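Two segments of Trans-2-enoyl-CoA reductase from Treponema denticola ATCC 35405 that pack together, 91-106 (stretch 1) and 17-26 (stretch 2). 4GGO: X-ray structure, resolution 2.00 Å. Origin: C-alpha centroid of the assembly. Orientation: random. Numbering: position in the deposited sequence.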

ATOM      1  N   LYS A  91     -14.164  15.732  16.526  1.00 44.34           N
ATOM      2  CA  LYS A  91     -12.799  15.695  16.008  1.00 44.71           C
ATOM      3  C   LYS A  91     -12.662  14.699  14.861  1.00 47.83           C
ATOM      4  O   LYS A  91     -13.554  13.892  14.623  1.00 46.79           O
ATOM      5  CB  LYS A  91     -11.808  15.372  17.128  1.00 43.17           C
ATOM      6  CG  LYS A  91     -11.934  16.288  18.337  1.00 45.80           C
ATOM      7  CD  LYS A  91     -11.955  17.752  17.920  1.00 56.50           C
ATOM      8  CE  LYS A  91     -12.252  18.663  19.102  1.00 55.24           C
ATOM      9  NZ  LYS A  91     -12.444  20.078  18.679  1.00 55.07           N
ATOM     10  N   TYR A  92     -11.541  14.766  14.150  1.00 45.04           N
ATOM     11  CA  TYR A  92     -11.315  13.902  12.996  1.00 42.03           C
ATOM     12  C   TYR A  92     -10.750  12.547  13.389  1.00 36.85           C
ATOM     13  O   TYR A  92      -9.965  12.435  14.328  1.00 42.81           O
ATOM     14  CB  TYR A  92     -10.338  14.551  12.016  1.00 40.85           C
ATOM     15  CG  TYR A  92     -10.852  15.784  11.318  1.00 41.35           C
ATOM     16  CD1 TYR A  92     -11.709  15.682  10.230  1.00 49.30           C
ATOM     17  CD2 TYR A  92     -10.465  17.050  11.732  1.00 43.83           C
ATOM     18  CE1 TYR A  92     -12.174  16.808   9.580  1.00 48.85           C
ATOM     19  CE2 TYR A  92     -10.924  18.182  11.088  1.00 47.29           C
ATOM     20  CZ  TYR A  92     -11.779  18.056  10.014  1.00 49.33           C
ATOM     21  OH  TYR A  92     -12.239  19.178   9.367  1.00 55.56           O
ATOM     22  N   GLY A  93     -11.151  11.518  12.653  1.00 34.11           N
ATOM     23  CA  GLY A  93     -10.475  10.240  12.718  1.00 34.54           C
ATOM     24  C   GLY A  93      -9.486  10.185  11.571  1.00 36.97           C
ATOM     25  O   GLY A  93      -9.493  11.057  10.704  1.00 29.41           O
ATOM     26  N   THR A  94      -8.622   9.177  11.566  1.00 32.22           N
ATOM     27  CA  THR A  94      -7.734   8.972  10.431  1.00 29.11           C
ATOM     28  C   THR A  94      -8.576   8.481   9.256  1.00 26.91           C
ATOM     29  O   THR A  94      -9.618   7.859   9.462  1.00 23.90           O
ATOM     30  CB  THR A  94      -6.623   7.955  10.758  1.00 29.63           C
ATOM     31  OG1 THR A  94      -7.208   6.733  11.222  1.00 31.45           O
ATOM     32  CG2 THR A  94      -5.699   8.506  11.831  1.00 34.62           C
ATOM     33  N   PRO A  95      -8.143   8.778   8.018  1.00 28.23           N
ATOM     34  CA  PRO A  95      -8.897   8.327   6.841  1.00 25.96           C
ATOM     35  C   PRO A  95      -9.121   6.816   6.829  1.00 26.59           C
ATOM     36  O   PRO A  95     -10.160   6.353   6.355  1.00 27.53           O
ATOM     37  CB  PRO A  95      -8.009   8.754   5.661  1.00 31.39           C
ATOM     38  CG  PRO A  95      -6.675   9.101   6.261  1.00 32.05           C
ATOM     39  CD  PRO A  95      -6.970   9.583   7.642  1.00 29.24           C
ATOM     40  N   GLY A  96      -8.165   6.064   7.364  1.00 20.31           N
ATOM     41  CA  GLY A  96      -8.278   4.619   7.421  1.00 22.12           C
ATOM     42  C   GLY A  96      -9.428   4.141   8.287  1.00 26.02           C
ATOM     43  O   GLY A  96      -9.989   3.070   8.053  1.00 22.97           O
ATOM     44  N   TRP A  97      -9.779   4.935   9.295  1.00 24.17           N
ATOM     45  CA  TRP A  97     -10.894   4.609  10.177  1.00 26.83           C
ATOM     46  C   TRP A  97     -12.198   4.629   9.391  1.00 24.36           C
ATOM     47  O   TRP A  97     -12.989   3.690   9.461  1.00 28.38           O
ATOM     48  CB  TRP A  97     -10.962   5.597  11.347  1.00 27.41           C
ATOM     49  CG  TRP A  97     -11.938   5.213  12.422  1.00 33.31           C
ATOM     50  CD1 TRP A  97     -11.805   4.197  13.324  1.00 34.52           C
ATOM     51  CD2 TRP A  97     -13.186   5.853  12.721  1.00 30.54           C
ATOM     52  NE1 TRP A  97     -12.896   4.159  14.159  1.00 35.17           N
ATOM     53  CE2 TRP A  97     -13.758   5.165  13.810  1.00 32.96           C
ATOM     54  CE3 TRP A  97     -13.877   6.937  12.170  1.00 32.63           C
ATOM     55  CZ2 TRP A  97     -14.988   5.525  14.358  1.00 38.49           C
ATOM     56  CZ3 TRP A  97     -15.099   7.292  12.717  1.00 37.10           C
ATOM     57  CH2 TRP A  97     -15.641   6.589  13.800  1.00 38.70           C
ATOM     58  N   TYR A  98     -12.409   5.702   8.635  1.00 27.71           N
ATOM     59  CA  TYR A  98     -13.601   5.834   7.805  1.00 26.25           C
ATOM     60  C   TYR A  98     -13.630   4.771   6.710  1.00 34.27           C
ATOM     61  O   TYR A  98     -14.687   4.215   6.403  1.00 28.89           O
ATOM     62  CB  TYR A  98     -13.683   7.237   7.199  1.00 25.87           C
ATOM     63  CG  TYR A  98     -13.734   8.337   8.238  1.00 33.08           C
ATOM     64  CD1 TYR A  98     -14.900   8.591   8.951  1.00 33.12           C
ATOM     65  CD2 TYR A  98     -12.618   9.118   8.509  1.00 28.24           C
ATOM     66  CE1 TYR A  98     -14.953   9.592   9.904  1.00 35.80           C
ATOM     67  CE2 TYR A  98     -12.662  10.122   9.460  1.00 36.91           C
ATOM     68  CZ  TYR A  98     -13.832  10.354  10.154  1.00 33.79           C
ATOM     69  OH  TYR A  98     -13.882  11.351  11.101  1.00 39.62           O
ATOM     70  N   ASN A  99     -12.465   4.490   6.130  1.00 29.80           N
ATOM     71  CA  ASN A  99     -12.338   3.438   5.127  1.00 26.43           C
ATOM     72  C   ASN A  99     -12.777   2.079   5.666  1.00 27.98           C
ATOM     73  O   ASN A  99     -13.525   1.357   5.007  1.00 25.95           O
ATOM     74  CB  ASN A  99     -10.902   3.351   4.603  1.00 24.56           C
ATOM     75  CG  ASN A  99     -10.527   4.528   3.723  1.00 27.09           C
ATOM     76  OD1 ASN A  99     -11.390   5.271   3.256  1.00 27.70           O
ATOM     77  ND2 ASN A  99      -9.232   4.695   3.482  1.00 22.51           N
ATOM     78  N   ASN A 100     -12.309   1.740   6.864  1.00 23.93           N
ATOM     79  CA  ASN A 100     -12.692   0.485   7.507  1.00 27.19           C
ATOM     80  C   ASN A 100     -14.189   0.407   7.786  1.00 30.33           C
ATOM     81  O   ASN A 100     -14.800  -0.653   7.642  1.00 25.43           O
ATOM     82  CB  ASN A 100     -11.912   0.274   8.808  1.00 30.18           C
ATOM     83  CG  ASN A 100     -10.456  -0.067   8.567  1.00 33.63           C
ATOM     84  OD1 ASN A 100     -10.075  -0.481   7.473  1.00 27.41           O
ATOM     85  ND2 ASN A 100      -9.633   0.098   9.597  1.00 26.74           N
ATOM     86  N   LEU A 101     -14.774   1.530   8.195  1.00 28.20           N
ATOM     87  CA  LEU A 101     -16.209   1.592   8.446  1.00 33.42           C
ATOM     88  C   LEU A 101     -16.983   1.356   7.155  1.00 31.23           C
ATOM     89  O   LEU A 101     -17.969   0.621   7.137  1.00 29.17           O
ATOM     90  CB  LEU A 101     -16.599   2.945   9.044  1.00 32.59           C
ATOM     91  CG  LEU A 101     -16.041   3.292  10.425  1.00 37.40           C
ATOM     92  CD1 LEU A 101     -16.604   4.623  10.899  1.00 39.17           C
ATOM     93  CD2 LEU A 101     -16.337   2.189  11.430  1.00 30.61           C
ATOM     94  N   ALA A 102     -16.521   1.984   6.078  1.00 26.08           N
ATOM     95  CA  ALA A 102     -17.147   1.832   4.771  1.00 29.32           C
ATOM     96  C   ALA A 102     -17.044   0.394   4.278  1.00 30.00           C
ATOM     97  O   ALA A 102     -18.012  -0.162   3.761  1.00 29.94           O
ATOM     98  CB  ALA A 102     -16.518   2.786   3.769  1.00 29.80           C
ATOM     99  N   PHE A 103     -15.870  -0.206   4.450  1.00 30.63           N
ATOM    100  CA  PHE A 103     -15.647  -1.581   4.015  1.00 29.10           C
ATOM    101  C   PHE A 103     -16.565  -2.558   4.737  1.00 32.08           C
ATOM    102  O   PHE A 103     -17.284  -3.330   4.102  1.00 28.49           O
ATOM    103  CB  PHE A 103     -14.187  -1.994   4.223  1.00 22.64           C
ATOM    104  CG  PHE A 103     -13.882  -3.388   3.750  1.00 26.81           C
ATOM    105  CD1 PHE A 103     -14.031  -4.475   4.600  1.00 25.23           C
ATOM    106  CD2 PHE A 103     -13.457  -3.615   2.452  1.00 25.00           C
ATOM    107  CE1 PHE A 103     -13.762  -5.757   4.163  1.00 28.40           C
ATOM    108  CE2 PHE A 103     -13.182  -4.895   2.011  1.00 27.70           C
ATOM    109  CZ  PHE A 103     -13.337  -5.968   2.865  1.00 25.12           C
ATOM    110  N   ASP A 104     -16.524  -2.531   6.066  1.00 28.48           N
ATOM    111  CA  ASP A 104     -17.309  -3.455   6.881  1.00 34.25           C
ATOM    112  C   ASP A 104     -18.806  -3.307   6.628  1.00 33.52           C
ATOM    113  O   ASP A 104     -19.543  -4.291   6.626  1.00 33.79           O
ATOM    114  CB  ASP A 104     -16.997  -3.263   8.368  1.00 30.11           C
ATOM    115  CG  ASP A 104     -15.619  -3.775   8.743  1.00 35.59           C
ATOM    116  OD1 ASP A 104     -15.109  -4.678   8.047  1.00 37.06           O
ATOM    117  OD2 ASP A 104     -15.049  -3.279   9.737  1.00 37.56           O
ATOM    118  N   GLU A 105     -19.245  -2.072   6.410  1.00 33.36           N
ATOM    119  CA  GLU A 105     -20.642  -1.802   6.100  1.00 33.03           C
ATOM    120  C   GLU A 105     -21.022  -2.415   4.756  1.00 38.07           C
ATOM    121  O   GLU A 105     -22.098  -2.995   4.608  1.00 33.15           O
ATOM    122  CB  GLU A 105     -20.903  -0.295   6.098  1.00 41.62           C
ATOM    123  CG  GLU A 105     -22.347   0.095   5.841  1.00 47.98           C
ATOM    124  CD  GLU A 105     -22.659   1.501   6.318  1.00 52.14           C
ATOM    125  OE1 GLU A 105     -22.119   1.905   7.370  1.00 60.01           O
ATOM    126  OE2 GLU A 105     -23.440   2.203   5.642  1.00 59.30           O
ATOM    127  N   ALA A 106     -20.128  -2.289   3.780  1.00 32.42           N
ATOM    128  CA  ALA A 106     -20.354  -2.860   2.458  1.00 31.84           C
ATOM    129  C   ALA A 106     -20.310  -4.383   2.507  1.00 29.95           C
ATOM    130  O   ALA A 106     -21.119  -5.056   1.870  1.00 32.25           O
ATOM    131  CB  ALA A 106     -19.330  -2.329   1.467  1.00 31.21           C
TER
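Stretch 2, residues 17-26: LNAHPQGCKK

Stretch 2 (Leu 17 to Lys 26) lies along stretch 1 with its chain running in the same general sense: Asn 18 is level with Tyr 92, Ala 19 with Pro 95, Pro 21 with Tyr 98, Cys 24 with Asn 99 and Lys 25 with Ala 102, at CA-CA distances of 5.2 to 6.2 Å. Residues 17-20 are extended or irregular, and a helix begins at Pro 21. His 20 caps it, its ND1 accepting a hydrogen bond from Gly 23 N at 3.3 Å. This helix crosses helix 95-106 of stretch 1 at -52°, with the axes 8.4 Å apart at their closest, and together the two stretches bury 538 Å².

The contact is built chiefly round Tyr 92, Tyr 98 and Ala 19. Tyr 92, in the loop before the helix of stretch 1, takes Asn 18 over one face of its ring: Asn 18 CB stands 3.4 Å from the ring centroid, only 8° off the normal, a CH-pi contact. With chi1 at 57° (p), the Asn 18 amide reaches along to the phenol, where Asn 18 ND2 donates a weak hydrogen bond to Tyr 92 OH at 3.4 Å. The carbonyl of the next residue approaches the same ring obliquely, Ala 19 O lying 3.5 Å from Tyr 92 CD1; neither Ala 19 N nor Ala 19 O has a hydrogen-bond partner. The small side chain of Ala 19 points toward stretch 1 and packs against both Pro 95 and Tyr 98, with Ala 19 CB 4.1 Å from Pro 95 CD and 4.3 Å from Tyr 98 CE2.

Tyr 98 OH accepts a hydrogen bond from Gly 93 N (3.1 Å) within its own stretch, and the Tyr 98 ring receives Pro 21 over one face: Pro 21 CA is 4.2 Å from the centroid, and Pro 21 CB comes within 3.9 Å of Tyr 98 CE1. One turn on, Cys 24 fits into the helix surface, its CB 3.8 Å from Tyr 98 CB and 3.3 Å from Asn 99 OD1. Farther along, Ala 102 lets the backbones come close, with Ala 102 CB 3.9 Å from Lys 25 CA. The fully extended Lys 25 side chain carries NZ to 4.2 Å from Glu 105 OE2, beyond a salt bridge. At the other end, one water oxygen lies 3.0 Å from Leu 17 O and 2.7 Å from Gly 93 O, within hydrogen-bonding reach of each, bridging the two loops.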

ATOM      1  N   LEU A  17      -3.900  16.806   7.103  1.00 38.86           N
ATOM      2  CA  LEU A  17      -4.183  16.533   8.509  1.00 39.38           C
ATOM      3  C   LEU A  17      -5.560  15.923   8.751  1.00 42.62           C
ATOM      4  O   LEU A  17      -5.706  15.021   9.573  1.00 43.28           O
ATOM      5  CB  LEU A  17      -4.017  17.805   9.345  1.00 41.40           C
ATOM      6  CG  LEU A  17      -2.637  18.464   9.286  1.00 38.93           C
ATOM      7  CD1 LEU A  17      -2.531  19.604  10.303  1.00 48.47           C
ATOM      8  CD2 LEU A  17      -1.527  17.433   9.481  1.00 38.95           C
ATOM      9  N   ASN A  18      -6.566  16.414   8.035  1.00 37.95           N
ATOM     10  CA  ASN A  18      -7.937  15.955   8.239  1.00 38.14           C
ATOM     11  C   ASN A  18      -8.422  14.970   7.176  1.00 41.23           C
ATOM     12  O   ASN A  18      -7.655  14.539   6.316  1.00 34.04           O
ATOM     13  CB  ASN A  18      -8.889  17.150   8.329  1.00 37.19           C
ATOM     14  CG  ASN A  18      -8.823  18.039   7.106  1.00 36.37           C
ATOM     15  OD1 ASN A  18      -7.835  18.032   6.373  1.00 39.32           O
ATOM     16  ND2 ASN A  18      -9.875  18.817   6.882  1.00 35.92           N
ATOM     17  N   ALA A  19      -9.701  14.615   7.244  1.00 35.40           N
ATOM     18  CA  ALA A  19     -10.281  13.667   6.300  1.00 36.34           C
ATOM     19  C   ALA A  19     -11.779  13.895   6.128  1.00 38.86           C
ATOM     20  O   ALA A  19     -12.463  14.317   7.060  1.00 39.30           O
ATOM     21  CB  ALA A  19     -10.009  12.240   6.750  1.00 31.27           C
ATOM     22  N   HIS A  20     -12.278  13.615   4.929  1.00 30.92           N
ATOM     23  CA  HIS A  20     -13.698  13.754   4.637  1.00 32.27           C
ATOM     24  C   HIS A  20     -14.374  12.389   4.721  1.00 32.69           C
ATOM     25  O   HIS A  20     -14.072  11.497   3.929  1.00 31.45           O
ATOM     26  CB  HIS A  20     -13.895  14.360   3.247  1.00 32.86           C
ATOM     27  CG  HIS A  20     -15.218  15.034   3.062  1.00 39.66           C
ATOM     28  ND1 HIS A  20     -16.364  14.348   2.722  1.00 37.35           N
ATOM     29  CD2 HIS A  20     -15.577  16.336   3.164  1.00 37.76           C
ATOM     30  CE1 HIS A  20     -17.372  15.197   2.625  1.00 42.57           C
ATOM     31  NE2 HIS A  20     -16.921  16.409   2.888  1.00 44.32           N
ATOM     32  N   PRO A  21     -15.288  12.221   5.691  1.00 31.99           N
ATOM     33  CA  PRO A  21     -15.957  10.943   5.962  1.00 34.79           C
ATOM     34  C   PRO A  21     -16.679  10.365   4.746  1.00 32.61           C
ATOM     35  O   PRO A  21     -16.488   9.192   4.426  1.00 33.55           O
ATOM     36  CB  PRO A  21     -16.970  11.304   7.053  1.00 37.05           C
ATOM     37  CG  PRO A  21     -16.382  12.496   7.725  1.00 37.45           C
ATOM     38  CD  PRO A  21     -15.709  13.272   6.633  1.00 35.74           C
ATOM     39  N   GLN A  22     -17.495  11.176   4.082  1.00 33.83           N
ATOM     40  CA  GLN A  22     -18.257  10.708   2.928  1.00 34.74           C
ATOM     41  C   GLN A  22     -17.348  10.463   1.729  1.00 33.90           C
ATOM     42  O   GLN A  22     -17.578   9.545   0.941  1.00 34.98           O
ATOM     43  CB  GLN A  22     -19.364  11.701   2.561  1.00 38.03           C
ATOM     44  CG  GLN A  22     -20.507  11.773   3.563  1.00 42.59           C
ATOM     45  CD  GLN A  22     -20.118  12.476   4.849  1.00 40.41           C
ATOM     46  OE1 GLN A  22     -20.105  11.871   5.920  1.00 45.77           O
ATOM     47  NE2 GLN A  22     -19.794  13.761   4.747  1.00 42.32           N
ATOM     48  N   GLY A  23     -16.319  11.293   1.596  1.00 30.96           N
ATOM     49  CA  GLY A  23     -15.354  11.149   0.522  1.00 27.92           C
ATOM     50  C   GLY A  23     -14.592   9.843   0.622  1.00 33.88           C
ATOM     51  O   GLY A  23     -14.354   9.174  -0.384  1.00 33.21           O
ATOM     52  N   CYS A  24     -14.205   9.482   1.842  1.00 25.61           N
ATOM     53  CA  CYS A  24     -13.528   8.214   2.084  1.00 25.55           C
ATOM     54  C   CYS A  24     -14.448   7.045   1.747  1.00 32.18           C
ATOM     55  O   CYS A  24     -14.019   6.052   1.159  1.00 28.88           O
ATOM     56  CB  CYS A  24     -13.064   8.118   3.539  1.00 29.67           C
ATOM     57  SG  CYS A  24     -11.740   9.270   3.981  1.00 28.23           S
ATOM     58  N   LYS A  25     -15.716   7.175   2.126  1.00 32.70           N
ATOM     59  CA  LYS A  25     -16.718   6.153   1.844  1.00 32.48           C
ATOM     60  C   LYS A  25     -16.878   5.945   0.342  1.00 31.24           C
ATOM     61  O   LYS A  25     -16.860   4.815  -0.144  1.00 27.44           O
ATOM     62  CB  LYS A  25     -18.063   6.540   2.464  1.00 28.09           C
ATOM     63  CG  LYS A  25     -19.205   5.602   2.106  1.00 36.04           C
ATOM     64  CD  LYS A  25     -20.511   6.057   2.740  1.00 41.99           C
ATOM     65  CE  LYS A  25     -21.647   5.097   2.417  1.00 51.16           C
ATOM     66  NZ  LYS A  25     -22.925   5.509   3.063  1.00 58.54           N
ATOM     67  N   LYS A  26     -17.032   7.047  -0.386  1.00 27.18           N
ATOM     68  CA  LYS A  26     -17.178   7.003  -1.837  1.00 34.79           C
ATOM     69  C   LYS A  26     -15.944   6.387  -2.490  1.00 33.86           C
ATOM     70  O   LYS A  26     -16.052   5.656  -3.475  1.00 32.98           O
ATOM     71  CB  LYS A  26     -17.420   8.411  -2.386  1.00 33.51           C
ATOM     72  CG  LYS A  26     -17.607   8.485  -3.894  1.00 33.79           C
ATOM     73  CD  LYS A  26     -18.821   7.697  -4.351  1.00 34.66           C
ATOM     74  CE  LYS A  26     -19.232   8.097  -5.761  1.00 36.92           C
ATOM     75  NZ  LYS A  26     -18.100   8.010  -6.725  1.00 43.78           N
TER
HETATM   76  O   HOH W   1      -7.436  12.643   9.843  1.00 39.58           O